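Local atomic coordinates of transcriptional regulatory protein (Chlamydia trachomatis, PDB entry 3Q7R), a protein that probably activates transcription globally, binding a cis-acting element in its own promoter and so probably promoting its own expression as well. Residues E64-K69 with L92-W97; L53-Y58 with L77-F82; H14-S19 with R38-Q43; Q43-E48 with L60-I65. One frame throughout, in Å; residues are numbered along the deposited sequence. Where two conformers were deposited one is given.

Contact 1 of 4, residues E64-K69 with L92-W97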
# COMPACT_ATOMS: atom_id res chain seq x y z
N GLU A 64 19.12 -4.02 0.03
CA GLU A 64 19.79 -3.22 -1.02
C GLU A 64 18.80 -2.97 -2.20
O GLU A 64 18.95 -2.02 -2.95
CB GLU A 64 21.06 -3.95 -1.49
CG GLU A 64 22.02 -4.30 -0.34
CD GLU A 64 21.61 -5.56 0.46
OE1 GLU A 64 20.71 -6.33 0.00
OE2 GLU A 64 22.19 -5.76 1.56
N ILE A 65 17.79 -3.79 -2.36
CA ILE A 65 17.08 -3.74 -3.63
C ILE A 65 15.99 -2.66 -3.73
O ILE A 65 15.54 -2.09 -2.77
CB ILE A 65 16.47 -5.12 -4.03
CG1 ILE A 65 15.32 -5.47 -3.11
CG2 ILE A 65 17.65 -6.19 -4.07
CD1 ILE A 65 14.40 -6.68 -3.70
N ARG A 66 15.61 -2.32 -4.96
CA ARG A 66 14.62 -1.27 -5.17
C ARG A 66 13.58 -1.72 -6.19
O ARG A 66 13.82 -2.63 -6.98
CB ARG A 66 15.26 -0.01 -5.89
CG ARG A 66 16.37 0.67 -5.18
CD ARG A 66 16.87 1.88 -5.99
NE ARG A 66 15.85 2.89 -6.08
CZ ARG A 66 15.47 3.63 -5.04
NH1 ARG A 66 16.05 3.41 -3.86
NH2 ARG A 66 14.51 4.55 -5.17
N SER A 67 12.42 -1.05 -6.17
CA SER A 67 11.42 -1.20 -7.21
C SER A 67 11.38 0.15 -7.95
O SER A 67 10.79 1.14 -7.47
CB SER A 67 10.03 -1.52 -6.61
OG SER A 67 9.08 -1.84 -7.66
N PRO A 68 12.06 0.22 -9.12
CA PRO A 68 12.29 1.53 -9.75
C PRO A 68 11.07 2.15 -10.43
O PRO A 68 10.08 1.48 -10.67
CB PRO A 68 13.38 1.22 -10.80
CG PRO A 68 13.06 -0.23 -11.22
CD PRO A 68 12.69 -0.90 -9.87
N LYS A 69 11.16 3.45 -10.72
CA LYS A 69 10.06 4.14 -11.36
C LYS A 69 9.69 3.60 -12.74
O LYS A 69 8.51 3.43 -13.02
CB LYS A 69 10.39 5.64 -11.46
CG LYS A 69 10.62 6.23 -10.09
CD LYS A 69 10.75 7.75 -10.14
CE LYS A 69 10.89 8.34 -8.73
NZ LYS A 69 12.05 7.73 -8.02
N LEU A 92 9.21 2.95 1.35
CA LEU A 92 8.47 3.78 0.40
C LEU A 92 9.46 4.45 -0.59
O LEU A 92 9.21 4.54 -1.80
CB LEU A 92 7.67 4.83 1.14
CG LEU A 92 6.54 4.24 2.02
CD1 LEU A 92 6.06 5.33 3.03
CD2 LEU A 92 5.34 3.72 1.16
N ASP A 93 10.57 4.91 -0.04
CA ASP A 93 11.55 5.61 -0.88
C ASP A 93 12.23 4.64 -1.86
O ASP A 93 12.69 5.08 -2.94
CB ASP A 93 12.63 6.28 -0.01
CG ASP A 93 12.13 7.55 0.70
OD1 ASP A 93 11.00 7.99 0.43
OD2 ASP A 93 12.94 8.10 1.50
N ARG A 94 12.29 3.36 -1.51
CA ARG A 94 12.83 2.35 -2.40
C ARG A 94 11.80 1.83 -3.41
O ARG A 94 12.14 0.98 -4.22
CB ARG A 94 13.40 1.16 -1.58
CG ARG A 94 14.73 1.51 -0.85
CD ARG A 94 14.96 0.55 0.37
NE ARG A 94 15.06 -0.80 -0.10
CZ ARG A 94 14.87 -1.90 0.62
NH1 ARG A 94 14.50 -1.90 1.94
NH2 ARG A 94 15.04 -3.05 0.01
N GLY A 95 10.56 2.32 -3.34
CA GLY A 95 9.52 1.94 -4.29
C GLY A 95 8.57 0.87 -3.86
O GLY A 95 7.75 0.40 -4.67
N PHE A 96 8.60 0.52 -2.57
CA PHE A 96 7.74 -0.57 -2.10
C PHE A 96 6.58 -0.06 -1.21
O PHE A 96 6.82 0.50 -0.13
CB PHE A 96 8.56 -1.51 -1.21
CG PHE A 96 9.72 -2.14 -1.93
CD1 PHE A 96 9.50 -3.12 -2.88
CD2 PHE A 96 11.04 -1.77 -1.63
CE1 PHE A 96 10.61 -3.72 -3.55
CE2 PHE A 96 12.12 -2.38 -2.30
CZ PHE A 96 11.87 -3.34 -3.28
N TRP A 97 5.37 -0.37 -1.64
CA TRP A 97 4.23 -0.24 -0.77
C TRP A 97 4.20 -1.45 0.20
O TRP A 97 4.85 -2.48 -0.07
CB TRP A 97 2.91 -0.15 -1.62
CG TRP A 97 1.66 0.07 -0.81
CD1 TRP A 97 0.52 -0.70 -0.80
CD2 TRP A 97 1.40 1.14 0.10
NE1 TRP A 97 -0.42 -0.17 0.08
CE2 TRP A 97 0.08 0.96 0.64
CE3 TRP A 97 2.15 2.23 0.52
CZ2 TRP A 97 -0.48 1.81 1.58
CZ3 TRP A 97 1.57 3.12 1.48
CH2 TRP A 97 0.27 2.88 1.99
O HOH W 1 15.82 5.15 -1.65
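Asp93, in the last turn of helix 85-93, offers its carbonyl oxygen to Arg66, just before the helix closes in a Schellman motif at Gly95, within a CheY-like receiver domain. Arg66 NH2 binds Asp93 O at 2.9 Å, with the oxygen tilted from the guanidinium plane. A water accepts from Arg66 NH1 at 2.8 Å and returns a weak bond to Asp93 O. The Asp93 carboxylate faces elsewhere, to Ser110 of the second subunit. At Arg94, CA lies over one face of the Arg66 guanidinium, while a bend at chi3 (62°) places NE, and NE and NH2 together grip Ile65 O side-on. Each nitrogen is 3.0 Å from that oxygen, which sits in the guanidinium plane; NH1 instead meets Asp90 in a salt bridge. Arg94 O accepts a nearly straight bond from Ser67 N (2.8 Å, 167°). Gly95 then takes the positive phi that ends the helix (97°), and its CA makes a C-H...O contact with Ser67 O at 3.5 Å. Phe96 completes the join: Ile65 O lies at the edge of its ring, near the plane, and Ser67 CB sits off-centre above it, 4.3 Å from the centroid.

Contact 2 of 4, residues L53-Y58 with L77-F82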
# COMPACT_ATOMS: atom_id res chain seq x y z
N LEU A 53 2.99 -10.12 -9.60
CA LEU A 53 3.18 -9.45 -8.30
C LEU A 53 3.96 -10.43 -7.42
O LEU A 53 3.64 -11.61 -7.38
CB LEU A 53 1.85 -9.16 -7.65
CG LEU A 53 1.91 -8.67 -6.20
CD1 LEU A 53 2.57 -7.31 -6.13
CD2 LEU A 53 0.44 -8.63 -5.66
N VAL A 54 4.99 -9.94 -6.75
CA VAL A 54 5.64 -10.72 -5.68
C VAL A 54 5.29 -10.08 -4.35
O VAL A 54 5.47 -8.88 -4.19
CB VAL A 54 7.18 -10.71 -5.83
CG1 VAL A 54 7.82 -11.52 -4.69
CG2 VAL A 54 7.52 -11.33 -7.22
N VAL A 55 4.75 -10.87 -3.42
CA VAL A 55 4.37 -10.35 -2.08
C VAL A 55 5.46 -10.89 -1.19
O VAL A 55 5.62 -12.10 -1.10
CB VAL A 55 3.01 -10.89 -1.66
CG1 VAL A 55 2.69 -10.40 -0.25
CG2 VAL A 55 1.93 -10.37 -2.61
N CYS A 56 6.30 -10.01 -0.60
CA CYS A 56 7.48 -10.52 0.11
C CYS A 56 7.51 -10.10 1.57
O CYS A 56 7.34 -8.93 1.85
CB CYS A 56 8.73 -9.91 -0.56
SG CYS A 56 10.29 -10.64 0.02
N GLU A 57 7.73 -11.05 2.47
CA GLU A 57 7.95 -10.67 3.84
C GLU A 57 9.15 -9.71 3.97
O GLU A 57 10.22 -9.92 3.36
CB GLU A 57 8.33 -11.92 4.64
CG GLU A 57 7.18 -12.91 4.73
CD GLU A 57 6.09 -12.45 5.66
OE1 GLU A 57 6.19 -11.39 6.31
OE2 GLU A 57 5.04 -13.13 5.70
N TYR A 58 9.00 -8.68 4.81
CA TYR A 58 10.12 -7.78 5.02
C TYR A 58 11.36 -8.55 5.51
O TYR A 58 12.50 -8.25 5.13
CB TYR A 58 9.72 -6.69 6.01
CG TYR A 58 10.82 -5.66 6.22
CD1 TYR A 58 11.08 -4.70 5.22
CD2 TYR A 58 11.58 -5.66 7.37
CE1 TYR A 58 12.09 -3.73 5.41
CE2 TYR A 58 12.60 -4.70 7.56
CZ TYR A 58 12.80 -3.74 6.56
OH TYR A 58 13.80 -2.78 6.76
N LEU A 77 4.94 -6.15 -3.27
CA LEU A 77 4.24 -5.62 -2.10
C LEU A 77 4.90 -6.26 -0.91
O LEU A 77 5.09 -7.49 -0.91
CB LEU A 77 2.75 -6.05 -2.16
CG LEU A 77 1.88 -5.78 -0.91
CD1 LEU A 77 1.66 -4.28 -0.75
CD2 LEU A 77 0.53 -6.49 -1.09
N VAL A 78 5.21 -5.47 0.11
CA VAL A 78 5.98 -5.97 1.25
C VAL A 78 5.10 -6.18 2.49
O VAL A 78 4.20 -5.39 2.75
CB VAL A 78 7.11 -4.98 1.56
CG1 VAL A 78 7.79 -5.32 2.88
CG2 VAL A 78 8.09 -4.93 0.39
N LEU A 79 5.33 -7.28 3.21
CA LEU A 79 4.57 -7.56 4.44
C LEU A 79 5.48 -7.32 5.64
O LEU A 79 6.53 -7.96 5.77
CB LEU A 79 4.08 -8.99 4.48
CG LEU A 79 3.32 -9.46 3.25
CD1 LEU A 79 2.77 -10.92 3.54
CD2 LEU A 79 2.19 -8.45 2.93
N LEU A 80 5.07 -6.42 6.52
CA LEU A 80 5.91 -6.03 7.68
C LEU A 80 5.34 -6.58 8.98
O LEU A 80 4.14 -6.50 9.21
CB LEU A 80 5.90 -4.50 7.86
CG LEU A 80 7.05 -3.81 7.19
CD1 LEU A 80 6.78 -2.31 7.07
CD2 LEU A 80 8.32 -3.98 8.07
N ASP A 81 6.20 -7.05 9.88
CA ASP A 81 5.69 -7.48 11.20
C ASP A 81 5.38 -6.31 12.13
O ASP A 81 4.64 -6.49 13.12
CB ASP A 81 6.76 -8.29 11.95
CG ASP A 81 7.02 -9.66 11.34
OD1 ASP A 81 6.17 -10.23 10.64
OD2 ASP A 81 8.08 -10.26 11.71
N PHE A 82 5.96 -5.14 11.88
CA PHE A 82 6.00 -4.09 12.89
C PHE A 82 5.97 -2.71 12.22
O PHE A 82 6.27 -2.57 11.01
CB PHE A 82 7.33 -4.19 13.71
CG PHE A 82 8.56 -4.09 12.82
CD1 PHE A 82 9.06 -2.85 12.49
CD2 PHE A 82 9.17 -5.26 12.28
CE1 PHE A 82 10.15 -2.72 11.59
CE2 PHE A 82 10.21 -5.17 11.38
CZ PHE A 82 10.73 -3.90 11.04
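Tyr58 and Leu80 make an intimate apolar contact at the end of two adjacent parallel strands, 53-57 and 77-80. Leu80 CD2 lies over one face of the Tyr58 ring, 4.0 Å from the centroid, and the two side chains run side by side in the same direction. With CG of Tyr58 anti to its backbone N (chi1 -177°), that atom lies 3.5 Å from Leu80 CD2, and Val78 CG1 comes to the edge of the ring. On the face that carries Val55, Glu57, Leu77 and Leu79, Val55 CG1 packs into Leu79, 3.7 Å from CG, and Glu57 OE1 lies 3.7 Å from Leu79 CB. Four backbone bonds fix the register beneath these groups, from Leu77 N to Val54 O at one end to Tyr58 N to Leu79 O (2.7 Å) at the other. Glu57, ending the third strand, probably occupies the site where typical receivers carry the phosphoacceptor aspartate. Its OE2 is hydrogen-bonded to Ser19 OG and His21 ND1, and Arg101 bridges its OE1 and Asp81 OD1, which lie 4.5 Å apart. Further out, strand 13-18 flanks strand 51-57 and strand 97-100 flanks strand 75-80, while Thr87 and Leu91 of helix 85-93 pack on Tyr58.

Contact 3 of 4, residues H14-S19 with R38-Q43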
# COMPACT_ATOMS: atom_id res chain seq x y z
N HIS A 14 -0.35 -14.13 -12.03
CA HIS A 14 0.44 -14.96 -11.13
C HIS A 14 0.99 -14.13 -10.01
O HIS A 14 1.66 -13.10 -10.22
CB HIS A 14 1.65 -15.58 -11.87
CG HIS A 14 2.51 -16.42 -10.96
ND1 HIS A 14 3.86 -16.68 -11.20
CD2 HIS A 14 2.22 -17.05 -9.79
CE1 HIS A 14 4.34 -17.40 -10.21
NE2 HIS A 14 3.37 -17.65 -9.34
N VAL A 15 0.72 -14.59 -8.80
CA VAL A 15 1.23 -13.95 -7.59
C VAL A 15 2.20 -14.90 -6.89
O VAL A 15 1.83 -16.06 -6.65
CB VAL A 15 0.08 -13.66 -6.62
CG1 VAL A 15 0.62 -12.98 -5.38
CG2 VAL A 15 -1.00 -12.78 -7.35
N LEU A 16 3.42 -14.45 -6.60
CA LEU A 16 4.39 -15.29 -5.87
C LEU A 16 4.50 -14.71 -4.46
O LEU A 16 4.83 -13.55 -4.32
CB LEU A 16 5.76 -15.24 -6.55
CG LEU A 16 6.91 -15.85 -5.69
CD1 LEU A 16 6.74 -17.34 -5.45
CD2 LEU A 16 8.33 -15.54 -6.32
N LEU A 17 4.17 -15.50 -3.43
CA LEU A 17 4.34 -15.11 -2.04
C LEU A 17 5.67 -15.65 -1.56
O LEU A 17 5.90 -16.86 -1.63
CB LEU A 17 3.22 -15.71 -1.19
CG LEU A 17 3.32 -15.45 0.31
CD1 LEU A 17 3.06 -13.94 0.64
CD2 LEU A 17 2.26 -16.32 1.06
N VAL A 18 6.53 -14.75 -1.09
CA VAL A 18 7.81 -15.10 -0.51
C VAL A 18 7.63 -14.99 1.01
O VAL A 18 7.66 -13.89 1.57
CB VAL A 18 8.89 -14.17 -1.00
CG1 VAL A 18 10.23 -14.51 -0.26
CG2 VAL A 18 9.07 -14.35 -2.56
N SER A 19 7.40 -16.14 1.63
CA SER A 19 7.08 -16.20 3.04
C SER A 19 7.22 -17.63 3.53
O SER A 19 7.02 -18.58 2.78
CB SER A 19 5.64 -15.74 3.23
OG SER A 19 5.28 -15.68 4.62
N ARG A 38 -3.41 -16.94 -9.76
CA ARG A 38 -2.70 -18.21 -9.49
C ARG A 38 -1.62 -17.85 -8.50
O ARG A 38 -0.81 -16.97 -8.78
CB ARG A 38 -2.06 -18.71 -10.78
CG ARG A 38 -1.28 -20.00 -10.74
CD ARG A 38 -0.95 -20.49 -12.18
NE ARG A 38 -2.17 -20.82 -12.96
CZ ARG A 38 -2.21 -21.31 -14.22
NH1 ARG A 38 -1.07 -21.53 -14.90
NH2 ARG A 38 -3.39 -21.57 -14.83
N CYS A 39 -1.60 -18.52 -7.36
CA CYS A 39 -0.64 -18.20 -6.31
C CYS A 39 0.35 -19.33 -6.12
O CYS A 39 -0.02 -20.52 -6.18
CB CYS A 39 -1.37 -17.98 -4.98
SG CYS A 39 -2.59 -16.69 -5.06
N THR A 40 1.60 -18.96 -5.86
CA THR A 40 2.60 -19.95 -5.49
C THR A 40 3.43 -19.33 -4.38
O THR A 40 3.29 -18.13 -4.11
CB THR A 40 3.51 -20.30 -6.67
OG1 THR A 40 4.23 -19.13 -7.10
CG2 THR A 40 2.65 -20.88 -7.84
N ILE A 41 4.26 -20.16 -3.74
CA ILE A 41 5.00 -19.77 -2.56
C ILE A 41 6.48 -20.13 -2.68
O ILE A 41 6.87 -21.16 -3.26
CB ILE A 41 4.38 -20.38 -1.29
CG1 ILE A 41 4.94 -19.71 -0.01
CG2 ILE A 41 4.56 -21.92 -1.28
CD1 ILE A 41 4.34 -20.26 1.31
N GLY A 42 7.35 -19.28 -2.14
CA GLY A 42 8.76 -19.60 -2.08
C GLY A 42 9.32 -19.04 -0.78
O GLY A 42 8.62 -18.23 -0.18
N GLN A 43 10.50 -19.47 -0.36
CA GLN A 43 11.06 -19.03 0.91
C GLN A 43 12.23 -18.11 0.80
O GLN A 43 12.88 -17.84 1.79
CB GLN A 43 11.41 -20.27 1.79
CG GLN A 43 10.17 -20.86 2.43
CD GLN A 43 9.29 -21.58 1.46
OE1 GLN A 43 9.71 -22.56 0.80
NE2 GLN A 43 8.00 -21.17 1.42
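Val15, Leu17 and Ser19 exchange backbone bonds with Arg38, Thr40 and Gly42 in a regular parallel pairing, the short strand axes 4.6 Å apart at closest and 26° from parallel. The two strands are joined through helix 22-31 as a beta-alpha-beta unit, with 37-42 at the border of the sheet. Side chains add a polar link at each end. His14 NE2 meets Thr40 OG1 at 2.8 Å, and the hydroxyl lies at the edge of the imidazole, in its plane. OG1 is set between the backbone N and carbonyl carbon of Thr40 (chi1 62°), and Leu16 CD1 lies 3.5 Å from it. Arg38 O also lies in the ring plane, 3.2 Å from His14 CD2. At the far end a bend at chi2 (72°) brings CD of Gln43 back toward Ser19, and NE2 donates to Ser19 O at 3.1 Å. Across the other face, Ile41 packs its CD1 against Ser19 O, at 3.5 Å, with Trp22 and Phe25 of the helix nearby. The imidazole is thus held at both nitrogens, NE2 by Thr40 OG1 and ND1 by Ser50, which fixes its rotation, although either partner could be the donor in the bond to Thr40.

Contact 4 of 4, residues Q43-E48 with L60-I65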
# COMPACT_ATOMS: atom_id res chain seq x y z
N GLN A 43 10.50 -19.47 -0.36
CA GLN A 43 11.06 -19.03 0.91
C GLN A 43 12.23 -18.11 0.80
O GLN A 43 12.88 -17.84 1.79
CB GLN A 43 11.41 -20.27 1.79
CG GLN A 43 10.17 -20.86 2.43
CD GLN A 43 9.29 -21.58 1.46
OE1 GLN A 43 9.71 -22.56 0.80
NE2 GLN A 43 8.00 -21.17 1.42
N GLN A 44 12.57 -17.65 -0.42
CA GLN A 44 13.64 -16.67 -0.55
C GLN A 44 13.26 -15.69 -1.65
O GLN A 44 12.52 -16.03 -2.56
CB GLN A 44 15.00 -17.31 -0.87
CG GLN A 44 15.24 -17.84 -2.29
CD GLN A 44 14.66 -19.24 -2.60
OE1 GLN A 44 14.43 -20.04 -1.69
NE2 GLN A 44 14.42 -19.54 -3.89
N TYR A 45 13.70 -14.45 -1.51
CA TYR A 45 13.25 -13.44 -2.48
C TYR A 45 13.71 -13.80 -3.91
O TYR A 45 14.88 -14.14 -4.14
CB TYR A 45 13.79 -12.03 -2.12
CG TYR A 45 13.42 -11.04 -3.17
CD1 TYR A 45 12.11 -10.56 -3.24
CD2 TYR A 45 14.31 -10.67 -4.17
CE1 TYR A 45 11.68 -9.70 -4.25
CE2 TYR A 45 13.90 -9.84 -5.17
CZ TYR A 45 12.59 -9.32 -5.22
OH TYR A 45 12.17 -8.49 -6.26
N LYS A 46 12.77 -13.70 -4.82
CA LYS A 46 13.07 -13.80 -6.27
C LYS A 46 11.88 -13.25 -7.01
O LYS A 46 10.86 -12.83 -6.42
CB LYS A 46 13.31 -15.26 -6.64
CG LYS A 46 12.05 -16.08 -6.42
CD LYS A 46 12.14 -17.62 -6.74
CE LYS A 46 12.58 -17.95 -8.07
NZ LYS A 46 12.36 -19.45 -8.29
N GLN A 47 12.03 -13.18 -8.33
CA GLN A 47 10.87 -13.04 -9.20
C GLN A 47 10.88 -14.25 -10.15
O GLN A 47 11.83 -15.05 -10.16
CB GLN A 47 10.86 -11.73 -10.00
CG GLN A 47 11.13 -10.54 -9.07
CD GLN A 47 10.92 -9.22 -9.72
OE1 GLN A 47 11.03 -9.11 -10.95
NE2 GLN A 47 10.75 -8.19 -8.91
N GLU A 48 9.77 -14.42 -10.84
CA GLU A 48 9.63 -15.47 -11.86
C GLU A 48 9.11 -14.80 -13.12
O GLU A 48 8.51 -13.73 -13.04
CB GLU A 48 8.70 -16.60 -11.38
CG GLU A 48 9.36 -17.44 -10.33
CD GLU A 48 8.52 -18.53 -9.72
OE1 GLU A 48 7.32 -18.59 -10.01
OE2 GLU A 48 9.09 -19.35 -8.95
N LEU A 60 12.42 -11.20 4.53
CA LEU A 60 13.03 -11.91 3.40
C LEU A 60 13.40 -10.92 2.30
O LEU A 60 13.92 -11.34 1.25
CB LEU A 60 12.13 -12.98 2.87
CG LEU A 60 11.89 -14.12 3.87
CD1 LEU A 60 10.76 -15.08 3.39
CD2 LEU A 60 13.23 -14.84 4.10
N LEU A 61 13.19 -9.63 2.55
CA LEU A 61 13.41 -8.62 1.47
C LEU A 61 14.85 -8.07 1.59
O LEU A 61 15.20 -7.43 2.58
CB LEU A 61 12.48 -7.45 1.65
CG LEU A 61 12.54 -6.48 0.46
CD1 LEU A 61 11.88 -6.98 -0.82
CD2 LEU A 61 11.83 -5.18 0.93
N PRO A 62 15.71 -8.38 0.63
CA PRO A 62 17.07 -7.78 0.75
C PRO A 62 17.03 -6.26 0.89
O PRO A 62 16.25 -5.56 0.24
CB PRO A 62 17.70 -8.10 -0.62
CG PRO A 62 16.95 -9.33 -1.09
CD PRO A 62 15.52 -9.09 -0.64
N ARG A 63 17.91 -5.75 1.74
CA ARG A 63 17.82 -4.33 2.06
C ARG A 63 18.35 -3.44 0.95
O ARG A 63 18.04 -2.25 0.98
CB ARG A 63 18.65 -4.05 3.31
CG ARG A 63 17.89 -4.40 4.60
CD ARG A 63 16.89 -3.23 4.92
NE ARG A 63 17.71 -2.11 5.38
CZ ARG A 63 18.19 -2.01 6.62
NH1 ARG A 63 17.88 -2.95 7.52
NH2 ARG A 63 18.97 -0.98 6.97
N GLU A 64 19.12 -4.02 0.03
CA GLU A 64 19.79 -3.22 -1.02
C GLU A 64 18.80 -2.97 -2.20
O GLU A 64 18.95 -2.02 -2.95
CB GLU A 64 21.06 -3.95 -1.49
CG GLU A 64 22.02 -4.30 -0.34
CD GLU A 64 21.61 -5.56 0.46
OE1 GLU A 64 20.71 -6.33 0.00
OE2 GLU A 64 22.19 -5.76 1.56
N ILE A 65 17.79 -3.79 -2.36
CA ILE A 65 17.08 -3.74 -3.63
C ILE A 65 15.99 -2.66 -3.73
O ILE A 65 15.54 -2.09 -2.77
CB ILE A 65 16.47 -5.12 -4.03
CG1 ILE A 65 15.32 -5.47 -3.11
CG2 ILE A 65 17.65 -6.19 -4.07
CD1 ILE A 65 14.40 -6.68 -3.70
O HOH W 2 15.09 -13.78 0.85
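Tyr45 carries most of this contact between two loops, and its dominant interaction is a CH-pi contact with Ile65. Ile65 CD1 sits over one face of the phenol ring, 3.8 Å from the centroid and shifted toward the rim beside CE2 and CZ, so that the two side chains meet tip to tip. The Ile65 chain is extended at chi2 (165°), which carries CD1 out to that face. Two further apolar contacts involve the tyrosine. Nearer its CB end, Pro62 CD touches CB at 3.7 Å, the two side chains crossing at about a right angle, and Leu61 CD1 meets the ring atom CD1 of Tyr45 at 4.3 Å.

Apart from the tyrosine, both methyls of Leu60 rest at 3.8 Å from the carbonyl oxygen of Gln43. Polar contact across the loops passes through one water, with no direct hydrogen bond. The water accepts from Tyr45 N at 2.8 Å and donates to Leu60 O at 2.7 Å; that same carbonyl oxygen lies 3.4 Å from Tyr45 CB. Within the first loop, Gln47 NE2 gives a weak bond to Tyr45 OH.

Beneath the pair, Tyr45 packs on Cys56 and Val76, and Leu61 on Cys56 and Val78. In the usual alternating beta-alpha receiver fold, helices follow the second and third strands; in this variant, loops take those places and cover the sheet themselves.

Together the four contacts trace one receiver sheet and the segments that cover it. Contacts 2 and 3, with centres about 11 Å apart, pair strands on either side of the junction between strands 13-18 and 51-57, and meet where Ser19 OG lies 2.8 Å from Glu57 OE2, probably the site of the usual phosphoacceptor. Contact 4 lies over one face: Cys56 SG is 3.7 Å from Tyr45 CD1. It passes directly into contact 1 through Glu64 and Ile65, with Arg94 also weakly bonded to Pro62 O. Contact 1 lies on the other side of the chain's centre from contact 3, about 19 Å between centres, and is tied to contact 2 by Trp97 O and Val78 N, 3.0 Å apart.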